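DNA translocase coupling protein (Clostridium perfringens, PDB 6O1W) probably binds ATP and DNA as an FtsK/SpoIIIE-type coupling protein of plasmid conjugation, this chain holding its P-loop NTPase domain within a fragment of the membrane protein. Local coordinates at residues G120-D125 with F327-G332; L312-A317 with A333-F338. All coordinates share one frame; numbering follows the deposited sequence.

Overall arrangement
Both contacts use the hairpin of strands 326-331 and 334-340, in the mixed sheet of the P-loop NTPase domain, and their centres lie 11 Å apart. Contact 1 sits on one side of this hairpin and contact 2 on the other. Phe329 N probably bonds to Val336 O at 2.8 Å, joining the two, and Lys330 NZ reaches Leu312 O at 2.8 Å. One glucose touches Phe329 in contact 1 and Val336 in contact 2; a second lies beside Lys316. The Ile122 side chain is about 9 Å from that of Ala340, an ATP-binding residue in another structure of this protein; no nucleotide is bound to this chain.

Contact 1 of 2, residues G120-D125 with F327-G332; sequences GNIKID and FLFKLG. With BGC (beta-D-glucopyranose), chain C.
Ile122 sets its CG2 methyl over the middle of the Phe329 ring, joining two strands of the same mixed sheet in this P-loop NTPase domain of the FtsK/SpoIIIE family. Strands 121-125 and 326-331 are not neighbours: 111-116 and 334-340 run between them. Even so, the CA atoms of Ile122 and Phe329 are 8.4 Å apart, less than three flat strand spacings would allow, so the sheet curls and its concave side brings these side chains together.

The tight part is apolar. CG2 of Ile122 makes a CH-pi contact 3.6 Å from the centroid of the Phe329 ring, 14° off its normal. With CG anti to the backbone N (chi1 179°) the ring reaches toward the edge strand, and chi2 of 85° turns its face to Ile122. Ile124 takes the rim instead: its CG1 meets Phe329 CE1 at 3.7 Å, with CD1 in the plane of the ring. Face and edge are thus both met from strand 121-125, while Val296 and Ile298 of strand 296-299 and Phe338 also pack on Phe329.

Packing is looser toward Leu331, whose CD2 stays 5.5 Å from Ile124 CG2, and Lys123 turns away into an exposed position. A glucose lies on the CD2/CE2 side of Phe329, across the ring from Ile124. Its O5 is 3.3 Å from the backbone O of Lys123, its C6 lies near Lys123 CB, and its O2 approaches Phe329 obliquely, 3.9 Å from CD2. The same sugar O2 comes within 3.7 Å of Ile122 CD1.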
ATOM      1  N   GLY A 120     -12.618   5.703   9.975  1.00 47.89           N
ATOM      2  CA  GLY A 120     -11.455   5.331  10.782  1.00 45.74           C
ATOM      3  C   GLY A 120     -10.134   5.203  10.054  1.00 46.46           C
ATOM      4  O   GLY A 120     -10.021   5.519   8.864  1.00 46.21           O
ATOM      5  N   ASN A 121      -9.122   4.718  10.784  1.00 39.51           N
ATOM      6  CA  ASN A 121      -7.769   4.524  10.281  1.00 37.84           C
ATOM      7  C   ASN A 121      -7.525   3.093   9.842  1.00 39.72           C
ATOM      8  O   ASN A 121      -8.238   2.172  10.261  1.00 39.95           O
ATOM      9  CB  ASN A 121      -6.748   4.921  11.343  1.00 37.01           C
ATOM     10  CG  ASN A 121      -6.741   6.398  11.641  1.00 58.62           C
ATOM     11  OD1 ASN A 121      -6.926   7.253  10.767  1.00 51.66           O
ATOM     12  ND2 ASN A 121      -6.519   6.730  12.890  1.00 57.50           N
ATOM     13  N   ILE A 122      -6.536   2.905   8.979  1.00 32.93           N
ATOM     14  CA  ILE A 122      -6.201   1.573   8.526  1.00 32.90           C
ATOM     15  C   ILE A 122      -5.171   1.011   9.499  1.00 35.53           C
ATOM     16  O   ILE A 122      -4.105   1.602   9.648  1.00 33.64           O
ATOM     17  CB  ILE A 122      -5.673   1.598   7.059  1.00 36.14           C
ATOM     18  CG1 ILE A 122      -6.743   2.130   6.074  1.00 36.52           C
ATOM     19  CG2 ILE A 122      -5.106   0.229   6.639  1.00 35.96           C
ATOM     20  CD1 ILE A 122      -7.801   1.200   5.600  1.00 43.38           C
ATOM     21  N   LYS A 123      -5.499  -0.121  10.156  1.00 33.33           N
ATOM     22  CA  LYS A 123      -4.599  -0.811  11.105  1.00 33.32           C
ATOM     23  C   LYS A 123      -4.239  -2.172  10.561  1.00 35.71           C
ATOM     24  O   LYS A 123      -5.071  -2.823   9.919  1.00 34.85           O
ATOM     25  CB  LYS A 123      -5.227  -0.953  12.506  1.00 35.51           C
ATOM     26  CG  LYS A 123      -5.540   0.388  13.180  1.00 44.90           C
ATOM     27  CD  LYS A 123      -5.996   0.244  14.608  1.00 52.87           C
ATOM     28  CE  LYS A 123      -6.563   1.547  15.109  1.00 73.26           C
ATOM     29  NZ  LYS A 123      -7.192   1.399  16.449  1.00 89.90           N
ATOM     30  N   ILE A 124      -2.978  -2.561  10.737  1.00 31.72           N
ATOM     31  CA  ILE A 124      -2.470  -3.863  10.333  1.00 31.69           C
ATOM     32  C   ILE A 124      -1.927  -4.530  11.599  1.00 35.55           C
ATOM     33  O   ILE A 124      -1.075  -3.952  12.274  1.00 35.62           O
ATOM     34  CB  ILE A 124      -1.370  -3.798   9.230  1.00 34.71           C
ATOM     35  CG1 ILE A 124      -1.836  -3.048   7.965  1.00 35.18           C
ATOM     36  CG2 ILE A 124      -0.866  -5.207   8.872  1.00 35.17           C
ATOM     37  CD1 ILE A 124      -0.671  -2.578   7.060  1.00 28.22           C
ATOM     38  N   ASP A 125      -2.422  -5.738  11.911  1.00 33.07           N
ATOM     39  CA  ASP A 125      -1.935  -6.554  13.027  1.00 32.13           C
ATOM     40  C   ASP A 125      -0.988  -7.592  12.424  1.00 33.43           C
ATOM     41  O   ASP A 125      -1.421  -8.597  11.840  1.00 31.60           O
ATOM     42  CB  ASP A 125      -3.085  -7.234  13.781  1.00 34.10           C
ATOM     43  CG  ASP A 125      -2.631  -8.060  14.985  1.00 41.94           C
ATOM     44  OD1 ASP A 125      -1.414  -8.316  15.109  1.00 42.15           O
ATOM     45  OD2 ASP A 125      -3.495  -8.446  15.803  1.00 50.89           O
ATOM     46  N   PHE A 327      -3.664   5.977  -1.638  1.00 29.47           N
ATOM     47  CA  PHE A 327      -3.389   4.593  -2.023  1.00 28.65           C
ATOM     48  C   PHE A 327      -4.598   3.730  -1.925  1.00 30.26           C
ATOM     49  O   PHE A 327      -5.582   4.123  -1.300  1.00 28.14           O
ATOM     50  CB  PHE A 327      -2.327   4.016  -1.032  1.00 30.00           C
ATOM     51  CG  PHE A 327      -0.908   4.442  -1.280  1.00 31.09           C
ATOM     52  CD1 PHE A 327      -0.434   5.650  -0.795  1.00 35.52           C
ATOM     53  CD2 PHE A 327      -0.053   3.650  -2.037  1.00 33.39           C
ATOM     54  CE1 PHE A 327       0.864   6.072  -1.091  1.00 37.47           C
ATOM     55  CE2 PHE A 327       1.255   4.057  -2.307  1.00 36.18           C
ATOM     56  CZ  PHE A 327       1.700   5.271  -1.852  1.00 35.49           C
ATOM     57  N   LEU A 328      -4.473   2.504  -2.470  1.00 27.92           N
ATOM     58  CA  LEU A 328      -5.384   1.382  -2.267  1.00 27.34           C
ATOM     59  C   LEU A 328      -4.766   0.403  -1.250  1.00 28.13           C
ATOM     60  O   LEU A 328      -3.578   0.080  -1.303  1.00 26.01           O
ATOM     61  CB  LEU A 328      -5.701   0.630  -3.561  1.00 27.62           C
ATOM     62  CG  LEU A 328      -6.459   1.449  -4.627  1.00 31.76           C
ATOM     63  CD1 LEU A 328      -6.563   0.678  -5.878  1.00 30.44           C
ATOM     64  CD2 LEU A 328      -7.843   1.833  -4.144  1.00 34.36           C
ATOM     65  N   PHE A 329      -5.592  -0.080  -0.352  1.00 27.15           N
ATOM     66  CA  PHE A 329      -5.238  -1.080   0.650  1.00 26.13           C
ATOM     67  C   PHE A 329      -6.048  -2.330   0.320  1.00 32.58           C
ATOM     68  O   PHE A 329      -7.273  -2.270   0.234  1.00 31.86           O
ATOM     69  CB  PHE A 329      -5.611  -0.601   2.067  1.00 26.11           C
ATOM     70  CG  PHE A 329      -5.289  -1.589   3.173  1.00 27.63           C
ATOM     71  CD1 PHE A 329      -4.023  -1.634   3.743  1.00 29.87           C
ATOM     72  CD2 PHE A 329      -6.272  -2.446   3.675  1.00 30.37           C
ATOM     73  CE1 PHE A 329      -3.741  -2.523   4.782  1.00 31.23           C
ATOM     74  CE2 PHE A 329      -5.994  -3.312   4.739  1.00 32.88           C
ATOM     75  CZ  PHE A 329      -4.725  -3.362   5.271  1.00 29.92           C
ATOM     76  N   LYS A 330      -5.370  -3.459   0.209  1.00 29.41           N
ATOM     77  CA  LYS A 330      -6.006  -4.746  -0.005  1.00 28.83           C
ATOM     78  C   LYS A 330      -5.454  -5.779   0.997  1.00 32.08           C
ATOM     79  O   LYS A 330      -4.242  -5.974   1.083  1.00 31.79           O
ATOM     80  CB  LYS A 330      -5.840  -5.212  -1.461  1.00 30.03           C
ATOM     81  CG  LYS A 330      -6.498  -6.556  -1.720  1.00 41.31           C
ATOM     82  CD  LYS A 330      -6.557  -6.943  -3.168  1.00 40.07           C
ATOM     83  CE  LYS A 330      -7.681  -7.930  -3.371  1.00 51.25           C
ATOM     84  NZ  LYS A 330      -7.293  -9.048  -4.272  1.00 59.78           N
ATOM     85  N   LEU A 331      -6.350  -6.381   1.781  1.00 30.87           N
ATOM     86  CA  LEU A 331      -6.092  -7.473   2.733  1.00 31.91           C
ATOM     87  C   LEU A 331      -7.280  -8.398   2.605  1.00 38.79           C
ATOM     88  O   LEU A 331      -8.382  -8.057   3.021  1.00 40.64           O
ATOM     89  CB  LEU A 331      -5.919  -7.003   4.193  1.00 31.39           C
ATOM     90  CG  LEU A 331      -5.681  -8.122   5.253  1.00 34.87           C
ATOM     91  CD1 LEU A 331      -4.594  -9.068   4.859  1.00 33.25           C
ATOM     92  CD2 LEU A 331      -5.322  -7.534   6.582  1.00 36.88           C
ATOM     93  N   GLY A 332      -7.055  -9.542   2.001  1.00 34.86           N
ATOM     94  CA  GLY A 332      -8.129 -10.478   1.719  1.00 34.81           C
ATOM     95  C   GLY A 332      -8.797 -10.081   0.415  1.00 40.08           C
ATOM     96  O   GLY A 332      -8.126  -9.612  -0.513  1.00 38.46           O
TER
HETATM   97  C2  BGC C 501      -9.951  -2.327   6.957  1.00 78.46           C
HETATM   98  C3  BGC C 501     -10.328  -1.089   7.760  1.00 79.89           C
HETATM   99  C4  BGC C 501     -10.223  -1.390   9.250  1.00 82.80           C
HETATM  100  C5  BGC C 501      -8.754  -1.595   9.601  1.00 78.12           C
HETATM  101  C6  BGC C 501      -8.522  -2.374  10.883  1.00 79.17           C
HETATM  102  C1  BGC C 501      -8.790  -3.091   7.607  1.00 78.19           C
HETATM  103  O1  BGC C 501      -9.271  -4.256   8.181  1.00 78.79           O
HETATM  104  O2  BGC C 501      -9.614  -1.981   5.618  1.00 75.14           O
HETATM  105  O3  BGC C 501     -11.646  -0.664   7.428  1.00 81.24           O
HETATM  106  O4  BGC C 501     -10.759  -0.324  10.033  1.00 85.02           O
HETATM  107  O5  BGC C 501      -8.052  -2.264   8.531  1.00 79.01           O
HETATM  108  O6  BGC C 501      -8.757  -3.775  10.763  1.00 75.56           O

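Contact 2 of 2, residues L312-A317 with A333-F338; sequences LSNTKA and ADTVQF
Lys316 passes obliquely over Thr335 and touches it with CD, which lies 3.9 Å from Thr335 CB and about as close to the CG2 methyl. The charged end continues past this contact: NZ forms a salt bridge with Asp37, and the lysine side chain also touches a bound glucose.

Asn314, from the same segment, meets the same threonine, the two side chains approaching each other from opposite directions. Its ND2 donates to Thr335 OG1 at 3.1 Å, a rather bent bond (139° at the hydrogen) whose acceptor lies close to the amide plane. Thr335 presents that hydroxyl by holding OG1 beside its own backbone N (chi1 -56°). At the other end of the amide, Asn314 OD1 accepts from Lys316 N at 3.0 Å and 160°, closing an Asx turn. With both ends bonded, the amide is restrained from rotating, and the turn places Asn314 and Lys316 together on Thr335.

The contact joins the loop after helix 305-312 to the second strand of a beta-hairpin, 326-331 with 334-340. Ser313 leaves the helix with positive phi, starting the loop that carries Asn314 and Lys316. Ser308 of helix 305-312, through OG, is hydrogen-bonded to both Asn314 O and Ala317 N, which ties the loop backbone to the helix before and after Lys316. Lys330, from the first hairpin strand, packs its side chain on Thr335. Leu312 reaches less closely, its CD1 4.5 Å from Thr335 CG2.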
ATOM      1  N   LEU A 312      -2.662  -6.192  -7.058  1.00 33.72           N
ATOM      2  CA  LEU A 312      -3.972  -6.381  -6.433  1.00 32.52           C
ATOM      3  C   LEU A 312      -4.859  -7.475  -6.977  1.00 38.42           C
ATOM      4  O   LEU A 312      -5.904  -7.754  -6.364  1.00 39.09           O
ATOM      5  CB  LEU A 312      -4.751  -5.046  -6.597  1.00 31.69           C
ATOM      6  CG  LEU A 312      -4.125  -3.797  -5.986  1.00 34.70           C
ATOM      7  CD1 LEU A 312      -4.866  -2.556  -6.440  1.00 34.40           C
ATOM      8  CD2 LEU A 312      -4.077  -3.872  -4.438  1.00 33.02           C
ATOM      9  N   SER A 313      -4.525  -8.012  -8.168  1.00 34.62           N
ATOM     10  CA  SER A 313      -5.327  -8.969  -8.955  1.00 33.81           C
ATOM     11  C   SER A 313      -6.738  -8.379  -9.291  1.00 38.87           C
ATOM     12  O   SER A 313      -7.734  -9.094  -9.418  1.00 40.63           O
ATOM     13  CB  SER A 313      -5.356 -10.375  -8.356  1.00 36.77           C
ATOM     14  OG  SER A 313      -5.992 -10.436  -7.098  1.00 50.21           O
ATOM     15  N   ASN A 314      -6.767  -7.051  -9.496  1.00 33.83           N
ATOM     16  CA  ASN A 314      -7.882  -6.233 -10.006  1.00 33.23           C
ATOM     17  C   ASN A 314      -7.244  -4.988 -10.680  1.00 37.02           C
ATOM     18  O   ASN A 314      -6.037  -4.783 -10.536  1.00 36.63           O
ATOM     19  CB  ASN A 314      -8.930  -5.886  -8.930  1.00 30.09           C
ATOM     20  CG  ASN A 314      -8.456  -4.971  -7.837  1.00 40.03           C
ATOM     21  OD1 ASN A 314      -7.914  -3.901  -8.085  1.00 33.97           O
ATOM     22  ND2 ASN A 314      -8.686  -5.353  -6.590  1.00 37.47           N
ATOM     23  N   THR A 315      -8.029  -4.169 -11.390  1.00 32.32           N
ATOM     24  CA  THR A 315      -7.533  -3.014 -12.140  1.00 31.51           C
ATOM     25  C   THR A 315      -7.820  -1.672 -11.438  1.00 36.91           C
ATOM     26  O   THR A 315      -7.732  -0.627 -12.088  1.00 38.23           O
ATOM     27  CB  THR A 315      -8.209  -3.014 -13.536  1.00 39.23           C
ATOM     28  OG1 THR A 315      -9.604  -2.770 -13.340  1.00 40.62           O
ATOM     29  CG2 THR A 315      -7.999  -4.330 -14.318  1.00 33.46           C
ATOM     30  N   LYS A 316      -8.167  -1.682 -10.143  1.00 32.70           N
ATOM     31  CA  LYS A 316      -8.578  -0.467  -9.419  1.00 32.39           C
ATOM     32  C   LYS A 316      -7.503   0.608  -9.215  1.00 35.78           C
ATOM     33  O   LYS A 316      -7.878   1.755  -8.967  1.00 34.07           O
ATOM     34  CB  LYS A 316      -9.220  -0.805  -8.071  1.00 34.19           C
ATOM     35  CG  LYS A 316     -10.435  -1.718  -8.180  1.00 37.18           C
ATOM     36  CD  LYS A 316     -10.908  -2.123  -6.768  1.00 41.05           C
ATOM     37  CE  LYS A 316     -11.829  -3.310  -6.766  1.00 44.82           C
ATOM     38  NZ  LYS A 316     -13.083  -3.020  -7.502  1.00 42.91           N
ATOM     39  N   ALA A 317      -6.189   0.275  -9.303  1.00 33.30           N
ATOM     40  CA  ALA A 317      -5.159   1.325  -9.137  1.00 34.12           C
ATOM     41  C   ALA A 317      -5.221   2.381 -10.279  1.00 37.18           C
ATOM     42  O   ALA A 317      -4.767   3.502 -10.100  1.00 36.70           O
ATOM     43  CB  ALA A 317      -3.765   0.708  -9.029  1.00 35.02           C
ATOM     44  N   ALA A 333     -10.125 -10.223   0.340  1.00 37.90           N
ATOM     45  CA  ALA A 333     -10.848  -9.939  -0.897  1.00 37.66           C
ATOM     46  C   ALA A 333     -11.288  -8.471  -1.107  1.00 42.59           C
ATOM     47  O   ALA A 333     -11.743  -8.156  -2.206  1.00 43.76           O
ATOM     48  CB  ALA A 333     -12.035 -10.864  -1.014  1.00 37.87           C
ATOM     49  N   ASP A 334     -11.162  -7.582  -0.109  1.00 39.36           N
ATOM     50  CA  ASP A 334     -11.611  -6.175  -0.266  1.00 39.51           C
ATOM     51  C   ASP A 334     -10.471  -5.179  -0.539  1.00 40.93           C
ATOM     52  O   ASP A 334      -9.380  -5.318   0.014  1.00 41.11           O
ATOM     53  CB  ASP A 334     -12.451  -5.712   0.950  1.00 42.33           C
ATOM     54  CG  ASP A 334     -13.322  -4.462   0.738  1.00 55.84           C
ATOM     55  OD1 ASP A 334     -13.634  -4.128  -0.444  1.00 55.40           O
ATOM     56  OD2 ASP A 334     -13.705  -3.832   1.745  1.00 63.12           O
ATOM     57  N   THR A 335     -10.738  -4.184  -1.392  1.00 36.12           N
ATOM     58  CA  THR A 335      -9.789  -3.125  -1.764  1.00 35.76           C
ATOM     59  C   THR A 335     -10.392  -1.796  -1.355  1.00 38.40           C
ATOM     60  O   THR A 335     -11.448  -1.441  -1.856  1.00 38.90           O
ATOM     61  CB  THR A 335      -9.455  -3.148  -3.287  1.00 37.10           C
ATOM     62  OG1 THR A 335      -8.969  -4.430  -3.661  1.00 30.65           O
ATOM     63  CG2 THR A 335      -8.409  -2.091  -3.678  1.00 31.80           C
ATOM     64  N   VAL A 336      -9.744  -1.066  -0.452  1.00 34.43           N
ATOM     65  CA  VAL A 336     -10.277   0.231  -0.007  1.00 33.89           C
ATOM     66  C   VAL A 336      -9.302   1.366  -0.306  1.00 35.11           C
ATOM     67  O   VAL A 336      -8.090   1.152  -0.329  1.00 35.04           O
ATOM     68  CB  VAL A 336     -10.761   0.246   1.485  1.00 37.36           C
ATOM     69  CG1 VAL A 336     -11.728  -0.905   1.782  1.00 36.39           C
ATOM     70  CG2 VAL A 336      -9.594   0.240   2.460  1.00 37.16           C
ATOM     71  N   GLN A 337      -9.828   2.574  -0.487  1.00 28.19           N
ATOM     72  CA  GLN A 337      -9.011   3.748  -0.727  1.00 28.03           C
ATOM     73  C   GLN A 337      -8.666   4.370   0.640  1.00 32.58           C
ATOM     74  O   GLN A 337      -9.501   4.393   1.541  1.00 33.16           O
ATOM     75  CB  GLN A 337      -9.802   4.753  -1.636  1.00 29.34           C
ATOM     76  CG  GLN A 337      -9.019   5.995  -2.009  1.00 36.04           C
ATOM     77  CD  GLN A 337      -9.698   6.975  -2.953  1.00 44.16           C
ATOM     78  OE1 GLN A 337     -10.855   6.863  -3.397  1.00 33.48           O
ATOM     79  NE2 GLN A 337      -8.967   7.986  -3.274  1.00 34.79           N
ATOM     80  N   PHE A 338      -7.434   4.854   0.803  1.00 29.37           N
ATOM     81  CA  PHE A 338      -7.022   5.529   2.029  1.00 27.92           C
ATOM     82  C   PHE A 338      -5.913   6.523   1.725  1.00 31.79           C
ATOM     83  O   PHE A 338      -5.212   6.358   0.714  1.00 30.39           O
ATOM     84  CB  PHE A 338      -6.533   4.515   3.114  1.00 28.37           C
ATOM     85  CG  PHE A 338      -5.112   4.020   2.971  1.00 28.09           C
ATOM     86  CD1 PHE A 338      -4.795   3.021   2.055  1.00 29.97           C
ATOM     87  CD2 PHE A 338      -4.096   4.520   3.784  1.00 29.09           C
ATOM     88  CE1 PHE A 338      -3.487   2.525   1.954  1.00 29.28           C
ATOM     89  CE2 PHE A 338      -2.788   4.039   3.672  1.00 31.33           C
ATOM     90  CZ  PHE A 338      -2.486   3.058   2.743  1.00 28.26           C
TER